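Local coordinates for protein alpha-1,4-endofucoidanase (Mariniflexile fucanivorans, PDB 6DLH) that cleaves alpha-1,4 linkages within fucoidan chains as an endo-acting, retaining hydrolase of glycoside hydrolase family 107, at residues A[58-61]-A[62-65]; A[552-556]-A[557-561]; A[579-582]-A[583-586]. All blocks are in the same frame, centred on the assembly; numbering follows the deposited sequence.

Contact 1 of 3, residues A[58-61]-A[62-65]; sequences GNIE and GIRI
Ile60 and Ile63 meet across the second of two overlapping beta turns, a worked example of how type I and type II turns that share residues can reverse the chain twice within six residues. The first, type I, runs from Gly58 to Glu61 and is closed by Glu61 N on Gly58 O at 2.9 Å. The second, type II, runs from Ile60 to Ile63, and Ile63 N reaches Ile60 O at 3.2 Å with an N-H...O angle of 159°. Gly62 occupies the third position of this turn with a positive phi of 88°, the backbone shape that type II turns commonly give to glycine.

The tight part lies around the Ile60 carbonyl. Ile63 turns its side chain back over the turn, bringing CG1 to 3.4 Å from Ile60 O, while its CB sits 4.0 Å from Ile60 CD1. Ile60 can deliver that methyl because CG1 is swung opposite its own nitrogen (chi1 -167°), and the two branched chains cross at about a right angle.

Looser packing prevails on the polar side. Asn59 and Glu61, both partly exposed, direct their CB atoms away from the 62-65 segment; their ends find other partners, Asn59 ND2 bonding Arg54 O and Glu61 forming a salt bridge with Arg123. Arg64 instead folds back, its NH1 donating to Ile63 O at 2.9 Å nearly within the guanidinium plane, while the same nitrogen pairs with Asp127.

This double turn belongs to the last part of the loop between strand 46-49 and helix 66-71, in the parallel-sheet part of the chain, probably the GH107 catalytic domain. Helix 129-139 flanks it, with Pro129 and Trp133 against Ile60 and the Trp133 indole nitrogen bonded to Ile63 O, while Arg64 extends to strand 578-583.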
ATOM      1  N   GLY A  58       7.622  -9.680   1.108  1.00 42.79           N
ATOM      2  CA  GLY A  58       7.662  -9.006   2.396  1.00 45.93           C
ATOM      3  C   GLY A  58       7.777  -7.483   2.306  1.00 43.48           C
ATOM      4  O   GLY A  58       7.568  -6.797   3.305  1.00 45.03           O
ATOM      5  N   ASN A  59       8.112  -6.964   1.116  1.00 42.32           N
ATOM      6  CA  ASN A  59       8.338  -5.540   0.902  1.00 42.16           C
ATOM      7  C   ASN A  59       7.230  -4.670   1.504  1.00 40.31           C
ATOM      8  O   ASN A  59       7.530  -3.616   2.049  1.00 40.85           O
ATOM      9  CB  ASN A  59       8.577  -5.200  -0.571  1.00 43.50           C
ATOM     10  CG  ASN A  59       9.904  -5.691  -1.117  1.00 44.62           C
ATOM     11  OD1 ASN A  59      10.841  -5.950  -0.369  1.00 44.07           O
ATOM     12  ND2 ASN A  59      10.004  -5.792  -2.434  1.00 44.21           N
ATOM     13  N   ILE A  60       5.964  -5.104   1.424  1.00 39.93           N
ATOM     14  CA  ILE A  60       4.828  -4.262   1.787  1.00 39.19           C
ATOM     15  C   ILE A  60       4.541  -4.325   3.289  1.00 39.68           C
ATOM     16  O   ILE A  60       3.795  -3.502   3.819  1.00 37.30           O
ATOM     17  CB  ILE A  60       3.572  -4.600   0.948  1.00 37.05           C
ATOM     18  CG1 ILE A  60       2.474  -3.538   1.071  1.00 34.84           C
ATOM     19  CG2 ILE A  60       3.040  -5.985   1.283  1.00 38.60           C
ATOM     20  CD1 ILE A  60       2.852  -2.180   0.518  1.00 32.66           C
ATOM     21  N   GLU A  61       5.113  -5.318   3.974  1.00 41.73           N
ATOM     22  CA  GLU A  61       4.899  -5.471   5.405  1.00 41.43           C
ATOM     23  C   GLU A  61       5.324  -4.197   6.133  1.00 38.32           C
ATOM     24  O   GLU A  61       6.435  -3.704   5.935  1.00 36.50           O
ATOM     25  CB  GLU A  61       5.659  -6.698   5.909  1.00 43.62           C
ATOM     26  CG  GLU A  61       4.942  -8.000   5.605  1.00 47.73           C
ATOM     27  CD  GLU A  61       5.825  -9.233   5.505  1.00 48.04           C
ATOM     28  OE1 GLU A  61       7.068  -9.082   5.484  1.00 46.72           O
ATOM     29  OE2 GLU A  61       5.258 -10.339   5.424  1.00 47.72           O
ATOM     30  N   GLY A  62       4.412  -3.656   6.950  1.00 36.25           N
ATOM     31  CA  GLY A  62       4.725  -2.539   7.830  1.00 37.69           C
ATOM     32  C   GLY A  62       4.546  -1.162   7.185  1.00 36.80           C
ATOM     33  O   GLY A  62       4.769  -0.147   7.838  1.00 36.54           O
ATOM     34  N   ILE A  63       4.139  -1.128   5.909  1.00 35.57           N
ATOM     35  CA  ILE A  63       4.005   0.123   5.180  1.00 32.23           C
ATOM     36  C   ILE A  63       2.710   0.795   5.620  1.00 31.99           C
ATOM     37  O   ILE A  63       1.711   0.113   5.840  1.00 30.76           O
ATOM     38  CB  ILE A  63       4.089  -0.107   3.655  1.00 32.65           C
ATOM     39  CG1 ILE A  63       5.493  -0.570   3.238  1.00 30.31           C
ATOM     40  CG2 ILE A  63       3.624   1.119   2.868  1.00 30.19           C
ATOM     41  CD1 ILE A  63       6.623   0.365   3.644  1.00 31.17           C
ATOM     42  N   ARG A  64       2.753   2.129   5.769  1.00 32.01           N
ATOM     43  CA  ARG A  64       1.647   2.868   6.365  1.00 32.42           C
ATOM     44  C   ARG A  64       1.317   4.100   5.519  1.00 30.72           C
ATOM     45  O   ARG A  64       2.202   4.680   4.901  1.00 30.13           O
ATOM     46  CB  ARG A  64       1.995   3.236   7.813  1.00 33.14           C
ATOM     47  CG  ARG A  64       2.210   2.034   8.727  1.00 34.44           C
ATOM     48  CD  ARG A  64       0.908   1.274   8.900  1.00 34.96           C
ATOM     49  NE  ARG A  64       0.961   0.178   9.853  1.00 37.05           N
ATOM     50  CZ  ARG A  64       1.007  -1.107   9.518  1.00 39.09           C
ATOM     51  NH1 ARG A  64       1.073  -1.460   8.245  1.00 36.92           N
ATOM     52  NH2 ARG A  64       0.984  -2.036  10.458  1.00 38.59           N
ATOM     53  N   ILE A  65       0.039   4.507   5.530  1.00 31.41           N
ATOM     54  CA  ILE A  65      -0.420   5.652   4.758  1.00 29.45           C
ATOM     55  C   ILE A  65      -0.423   6.929   5.608  1.00 30.06           C
ATOM     56  O   ILE A  65      -0.803   7.993   5.115  1.00 29.98           O
ATOM     57  CB  ILE A  65      -1.799   5.367   4.124  1.00 28.47           C
ATOM     58  CG1 ILE A  65      -2.099   6.340   2.976  1.00 26.82           C
ATOM     59  CG2 ILE A  65      -2.900   5.371   5.187  1.00 27.61           C
ATOM     60  CD1 ILE A  65      -3.314   5.985   2.146  1.00 26.68           C
TER

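Contact 2 of 3, residues A[552-556]-A[557-561]. With CA (calcium ion), chain G.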
ATOM      1  N   LEU A 552       6.344  -3.845  15.897  1.00 36.43           N
ATOM      2  CA  LEU A 552       5.633  -3.785  17.159  1.00 35.95           C
ATOM      3  C   LEU A 552       4.352  -2.991  16.930  1.00 36.22           C
ATOM      4  O   LEU A 552       4.411  -1.874  16.433  1.00 38.31           O
ATOM      5  CB  LEU A 552       6.543  -3.121  18.198  1.00 36.24           C
ATOM      6  CG  LEU A 552       7.862  -3.846  18.468  1.00 36.22           C
ATOM      7  CD1 LEU A 552       8.742  -3.043  19.413  1.00 36.57           C
ATOM      8  CD2 LEU A 552       7.612  -5.240  19.026  1.00 38.11           C
ATOM      9  N   LYS A 553       3.203  -3.574  17.282  1.00 36.53           N
ATOM     10  CA  LYS A 553       1.927  -2.993  16.896  1.00 39.24           C
ATOM     11  C   LYS A 553       0.968  -2.926  18.082  1.00 40.60           C
ATOM     12  O   LYS A 553       0.779  -3.904  18.806  1.00 42.38           O
ATOM     13  CB  LYS A 553       1.295  -3.795  15.753  1.00 40.34           C
ATOM     14  CG  LYS A 553       2.096  -3.837  14.459  1.00 42.46           C
ATOM     15  CD  LYS A 553       1.275  -4.263  13.259  1.00 44.48           C
ATOM     16  CE  LYS A 553       0.997  -5.749  13.215  1.00 44.50           C
ATOM     17  NZ  LYS A 553      -0.145  -6.055  12.322  1.00 49.14           N
ATOM     18  N   LEU A 554       0.342  -1.754  18.240  1.00 39.85           N
ATOM     19  CA  LEU A 554      -0.702  -1.527  19.224  1.00 39.42           C
ATOM     20  C   LEU A 554      -1.750  -2.628  19.086  1.00 40.26           C
ATOM     21  O   LEU A 554      -2.181  -2.946  17.976  1.00 39.24           O
ATOM     22  CB  LEU A 554      -1.294  -0.135  18.970  1.00 40.83           C
ATOM     23  CG  LEU A 554      -2.337   0.379  19.964  1.00 44.18           C
ATOM     24  CD1 LEU A 554      -1.696   0.735  21.302  1.00 39.62           C
ATOM     25  CD2 LEU A 554      -3.076   1.587  19.389  1.00 41.66           C
ATOM     26  N   GLY A 555      -2.114  -3.237  20.222  1.00 38.64           N
ATOM     27  CA  GLY A 555      -3.155  -4.252  20.261  1.00 39.15           C
ATOM     28  C   GLY A 555      -2.610  -5.664  20.046  1.00 39.95           C
ATOM     29  O   GLY A 555      -3.352  -6.639  20.179  1.00 41.92           O
ATOM     30  N   VAL A 556      -1.319  -5.763  19.705  1.00 38.87           N
ATOM     31  CA  VAL A 556      -0.662  -7.046  19.492  1.00 37.92           C
ATOM     32  C   VAL A 556       0.481  -7.170  20.497  1.00 39.67           C
ATOM     33  O   VAL A 556       0.523  -8.119  21.278  1.00 40.33           O
ATOM     34  CB  VAL A 556      -0.142  -7.208  18.049  1.00 37.51           C
ATOM     35  CG1 VAL A 556       0.415  -8.602  17.792  1.00 35.97           C
ATOM     36  CG2 VAL A 556      -1.195  -6.857  17.007  1.00 38.03           C
ATOM     37  N   ASP A 557       1.390  -6.185  20.478  1.00 38.76           N
ATOM     38  CA  ASP A 557       2.629  -6.263  21.240  1.00 38.46           C
ATOM     39  C   ASP A 557       2.575  -5.367  22.480  1.00 38.86           C
ATOM     40  O   ASP A 557       3.300  -5.613  23.441  1.00 37.74           O
ATOM     41  CB  ASP A 557       3.839  -5.995  20.347  1.00 38.63           C
ATOM     42  CG  ASP A 557       3.873  -6.905  19.135  1.00 39.89           C
ATOM     43  OD1 ASP A 557       4.015  -8.123  19.326  1.00 40.84           O
ATOM     44  OD2 ASP A 557       3.724  -6.391  18.011  1.00 44.15           O
ATOM     45  N   PHE A 558       1.715  -4.336  22.450  1.00 37.68           N
ATOM     46  CA  PHE A 558       1.583  -3.382  23.541  1.00 36.91           C
ATOM     47  C   PHE A 558       0.198  -2.745  23.462  1.00 37.06           C
ATOM     48  O   PHE A 558      -0.435  -2.780  22.408  1.00 39.41           O
ATOM     49  CB  PHE A 558       2.730  -2.368  23.500  1.00 38.88           C
ATOM     50  CG  PHE A 558       2.777  -1.524  22.248  1.00 42.48           C
ATOM     51  CD1 PHE A 558       2.144  -0.288  22.198  1.00 41.59           C
ATOM     52  CD2 PHE A 558       3.440  -1.971  21.115  1.00 42.25           C
ATOM     53  CE1 PHE A 558       2.174   0.479  21.043  1.00 44.63           C
ATOM     54  CE2 PHE A 558       3.466  -1.205  19.959  1.00 43.86           C
ATOM     55  CZ  PHE A 558       2.835   0.020  19.927  1.00 44.73           C
ATOM     56  N   TYR A 559      -0.281  -2.168  24.569  1.00 36.09           N
ATOM     57  CA  TYR A 559      -1.639  -1.645  24.572  1.00 37.77           C
ATOM     58  C   TYR A 559      -1.875  -0.690  25.743  1.00 38.84           C
ATOM     59  O   TYR A 559      -1.162  -0.734  26.740  1.00 39.13           O
ATOM     60  CB  TYR A 559      -2.657  -2.790  24.544  1.00 36.83           C
ATOM     61  CG  TYR A 559      -4.090  -2.342  24.425  1.00 40.13           C
ATOM     62  CD1 TYR A 559      -4.590  -1.845  23.227  1.00 38.92           C
ATOM     63  CD2 TYR A 559      -4.949  -2.401  25.514  1.00 39.80           C
ATOM     64  CE1 TYR A 559      -5.909  -1.432  23.114  1.00 38.07           C
ATOM     65  CE2 TYR A 559      -6.269  -1.985  25.416  1.00 39.74           C
ATOM     66  CZ  TYR A 559      -6.751  -1.500  24.212  1.00 39.09           C
ATOM     67  OH  TYR A 559      -8.052  -1.094  24.113  1.00 41.14           O
ATOM     68  N   ASP A 560      -2.898   0.166  25.598  1.00 37.10           N
ATOM     69  CA  ASP A 560      -3.273   1.148  26.604  1.00 37.68           C
ATOM     70  C   ASP A 560      -4.793   1.181  26.727  1.00 38.85           C
ATOM     71  O   ASP A 560      -5.502   1.396  25.740  1.00 38.56           O
ATOM     72  CB  ASP A 560      -2.713   2.536  26.279  1.00 36.39           C
ATOM     73  CG  ASP A 560      -2.992   3.562  27.366  1.00 37.52           C
ATOM     74  OD1 ASP A 560      -4.170   3.999  27.500  1.00 39.82           O
ATOM     75  OD2 ASP A 560      -2.045   3.909  28.085  1.00 35.96           O
ATOM     76  N   PHE A 561      -5.287   1.006  27.957  1.00 38.74           N
ATOM     77  CA  PHE A 561      -6.705   0.732  28.144  1.00 40.07           C
ATOM     78  C   PHE A 561      -7.530   2.012  28.099  1.00 39.84           C
ATOM     79  O   PHE A 561      -8.756   1.939  28.093  1.00 42.08           O
ATOM     80  CB  PHE A 561      -6.957  -0.104  29.403  1.00 39.29           C
ATOM     81  CG  PHE A 561      -6.740  -1.579  29.187  1.00 38.20           C
ATOM     82  CD1 PHE A 561      -5.483  -2.142  29.352  1.00 37.37           C
ATOM     83  CD2 PHE A 561      -7.789  -2.398  28.791  1.00 39.37           C
ATOM     84  CE1 PHE A 561      -5.282  -3.497  29.131  1.00 35.77           C
ATOM     85  CE2 PHE A 561      -7.588  -3.754  28.575  1.00 37.18           C
ATOM     86  CZ  PHE A 561      -6.332  -4.298  28.743  1.00 36.12           C
TER
HETATM   87 CA    CA G 806      -3.121   5.137  29.996  1.00 42.08          CA
HETATM   88  O   HOH W   1      -3.314   6.760  31.988  1.00 23.39           O
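Lys553 and Asp557 grip each other twice across a tight reversal of the Ig-like domain, an instructive case of a side chain completing a backbone turn. Among the hydrogen bonds, Asp557 N reaches Lys553 O at 2.9 Å almost straight (176°), and Val556 N shares that acceptor. In return, Lys553 N donates at 3.0 Å to the anti lone pair of Asp557 OD2, a carboxylate brought back beside its own backbone nitrogen (chi1 -54°). Gly555 N bonds Phe558 O at 2.8 Å.

Apolar contacts gather round Phe558. Its ring lies across the backbone of Leu554, whose CA stands over one face toward the rim; the carbonyl of Leu552 lies at its edge, and Leu552 CB touches Phe558 CE2 at 4.0 Å. Leu554 CD1 touches Phe558 CE1 at 3.9 Å and extends to Tyr559 CD1 at 4.3 Å.

Metal coordination follows at the end of the reversal. Asp560 OD2 binds calcium at 2.5 Å in a shell completed by a water and by Gly528, Glu562, Asp564 and Asp609.

The chemistry implies a division of labour. Paired bonds set the shape of the bend, the Phe558 ring fills its apolar side, and the chain leaves in an orientation that carries Asp560 to the ion, which probably offsets the mutual repulsion of the four carboxylates around it.

Contact 3 of 3, residues A[579-582]-A[583-586]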
ATOM      1  N   LEU A 579      15.077   1.441  16.237  1.00 38.07           N
ATOM      2  CA  LEU A 579      13.639   1.593  16.383  1.00 39.74           C
ATOM      3  C   LEU A 579      13.199   2.868  15.663  1.00 43.03           C
ATOM      4  O   LEU A 579      13.821   3.918  15.820  1.00 45.49           O
ATOM      5  CB  LEU A 579      13.291   1.663  17.876  1.00 35.58           C
ATOM      6  CG  LEU A 579      11.852   2.072  18.205  1.00 37.00           C
ATOM      7  CD1 LEU A 579      10.884   0.920  17.978  1.00 36.49           C
ATOM      8  CD2 LEU A 579      11.736   2.591  19.634  1.00 37.12           C
ATOM      9  N   THR A 580      12.120   2.763  14.875  1.00 43.02           N
ATOM     10  CA  THR A 580      11.506   3.923  14.249  1.00 42.20           C
ATOM     11  C   THR A 580       9.988   3.755  14.277  1.00 40.93           C
ATOM     12  O   THR A 580       9.475   2.639  14.256  1.00 41.13           O
ATOM     13  CB  THR A 580      12.066   4.181  12.840  1.00 46.10           C
ATOM     14  OG1 THR A 580      11.999   2.970  12.091  1.00 46.56           O
ATOM     15  CG2 THR A 580      13.501   4.665  12.831  1.00 50.34           C
ATOM     16  N   GLN A 581       9.277   4.882  14.332  1.00 39.44           N
ATOM     17  CA  GLN A 581       7.826   4.879  14.352  1.00 38.80           C
ATOM     18  C   GLN A 581       7.301   4.984  12.923  1.00 40.32           C
ATOM     19  O   GLN A 581       7.706   5.875  12.184  1.00 43.47           O
ATOM     20  CB  GLN A 581       7.327   6.037  15.216  1.00 37.37           C
ATOM     21  CG  GLN A 581       5.815   6.044  15.383  1.00 38.82           C
ATOM     22  CD  GLN A 581       5.353   7.050  16.407  1.00 37.24           C
ATOM     23  OE1 GLN A 581       6.078   7.973  16.769  1.00 39.16           O
ATOM     24  NE2 GLN A 581       4.130   6.873  16.881  1.00 36.02           N
ATOM     25  N   ASN A 582       6.401   4.066  12.543  1.00 41.11           N
ATOM     26  CA  ASN A 582       5.787   4.084  11.223  1.00 41.32           C
ATOM     27  C   ASN A 582       4.452   4.821  11.298  1.00 42.13           C
ATOM     28  O   ASN A 582       4.041   5.445  10.324  1.00 41.65           O
ATOM     29  CB  ASN A 582       5.611   2.677  10.634  1.00 42.25           C
ATOM     30  CG  ASN A 582       6.885   2.058  10.087  1.00 42.22           C
ATOM     31  OD1 ASN A 582       7.945   2.684  10.082  1.00 41.20           O
ATOM     32  ND2 ASN A 582       6.789   0.825   9.612  1.00 38.94           N
ATOM     33  N   SER A 583       3.784   4.730  12.457  1.00 41.71           N
ATOM     34  CA  SER A 583       2.535   5.433  12.715  1.00 42.52           C
ATOM     35  C   SER A 583       2.204   5.397  14.206  1.00 42.96           C
ATOM     36  O   SER A 583       2.993   4.915  15.014  1.00 45.33           O
ATOM     37  CB  SER A 583       1.400   4.876  11.883  1.00 40.09           C
ATOM     38  OG  SER A 583       1.047   3.567  12.298  1.00 39.33           O
ATOM     39  N   ASP A 584       1.014   5.899  14.552  1.00 45.05           N
ATOM     40  CA  ASP A 584       0.534   5.968  15.923  1.00 46.93           C
ATOM     41  C   ASP A 584       0.353   4.576  16.530  1.00 47.08           C
ATOM     42  O   ASP A 584       0.221   4.448  17.746  1.00 43.45           O
ATOM     43  CB  ASP A 584      -0.799   6.716  16.002  1.00 51.27           C
ATOM     44  CG  ASP A 584      -0.632   8.211  16.202  1.00 54.79           C
ATOM     45  OD1 ASP A 584       0.529   8.678  16.179  1.00 54.41           O
ATOM     46  OD2 ASP A 584      -1.666   8.894  16.383  1.00 57.65           O
ATOM     47  N   ASP A 585       0.318   3.539  15.686  1.00 42.57           N
ATOM     48  CA  ASP A 585      -0.003   2.214  16.181  1.00 40.88           C
ATOM     49  C   ASP A 585       1.026   1.199  15.695  1.00 37.94           C
ATOM     50  O   ASP A 585       0.844   0.002  15.894  1.00 39.46           O
ATOM     51  CB  ASP A 585      -1.466   1.849  15.889  1.00 43.34           C
ATOM     52  CG  ASP A 585      -1.819   1.605  14.428  1.00 46.48           C
ATOM     53  OD1 ASP A 585      -0.905   1.633  13.572  1.00 46.71           O
ATOM     54  OD2 ASP A 585      -3.021   1.378  14.155  1.00 47.46           O
ATOM     55  N   THR A 586       2.114   1.681  15.079  1.00 35.35           N
ATOM     56  CA  THR A 586       3.045   0.783  14.415  1.00 35.01           C
ATOM     57  C   THR A 586       4.475   1.305  14.523  1.00 35.69           C
ATOM     58  O   THR A 586       4.778   2.425  14.106  1.00 39.26           O
ATOM     59  CB  THR A 586       2.630   0.528  12.956  1.00 34.95           C
ATOM     60  OG1 THR A 586       1.282   0.052  12.894  1.00 33.56           O
ATOM     61  CG2 THR A 586       3.535  -0.461  12.258  1.00 34.71           C
TER
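A classic beta bulge sets Asn582 and Ser583 together opposite Thr586 and illustrates how one extra residue can be absorbed at the end of a hairpin joining strands 578-583 and 586-590 of the Ig-like domain. A single carbonyl oxygen does the work. Thr586 O accepts from Asn582 N at 2.8 Å and from Ser583 N at 3.0 Å, so two successive amides on one strand are satisfied by one acceptor on the other. Beside this pair of bonds, Asn582 CB rests 4.1 Å from Thr586 CG2.

Next comes the loop itself. Ser583 to Thr586 form a type I turn whose closing bond, Thr586 N to Ser583 O, is weak at 3.4 Å. Gln581 brings a second, shorter bond to the same oxygen from outside the turn: with CG opposite its nitrogen (chi1 -175°) and the chain extended beyond, its NE2 reaches Ser583 O at 2.9 Å. The oxygen lies close to the amide plane of Gln581, yet NE2 approaches it from well above the Ser583 carbonyl plane, so the bond is bent at the acceptor. Gln581 CG passes close to the same oxygen on the way, and Trp587 packs against this side chain.

Farther out, the hairpin end meets Leu554 of its own domain and the 62-64 loop of the parallel-sheet part of the chain. The backbone of Asp585 bonds that of Leu554, joining the loop to the chain just beyond strand 550-553, and Asn582 ND2 makes a weak hydrogen bond to Gly62 O. Arg64 NE donates to the hydroxyl of Thr586, which leaves that oxygen with a role as donor too: Thr586 OG1 gives its proton to Asp585 OD1 at 2.8 Å, approaching about 40° off the plane of that carboxylate.

Overall arrangement
From the N terminus, contact 1 comes first, closing a double turn between strand 46-49, part of the seven-stranded parallel sheet, and helix 66-71. Nearly five hundred residues later, contact 2 closes a reversal between strands 550-553 and 558-559, and contact 3 closes the end of hairpin 578-583/586-590. The three follow in series, none nesting in or crossing another. Strand 550-553 of contact 2 shares a three-stranded antiparallel sheet with the strands of contact 3, the 554/585 backbone link continuing it, while 558-559 pairs with 531-532. Arg64 of contact 1 spans contacts 2 and 3, and Lys553 pairs with Asp127, thereby tying this Ig-like domain to the part of the chain that carries the parallel sheet.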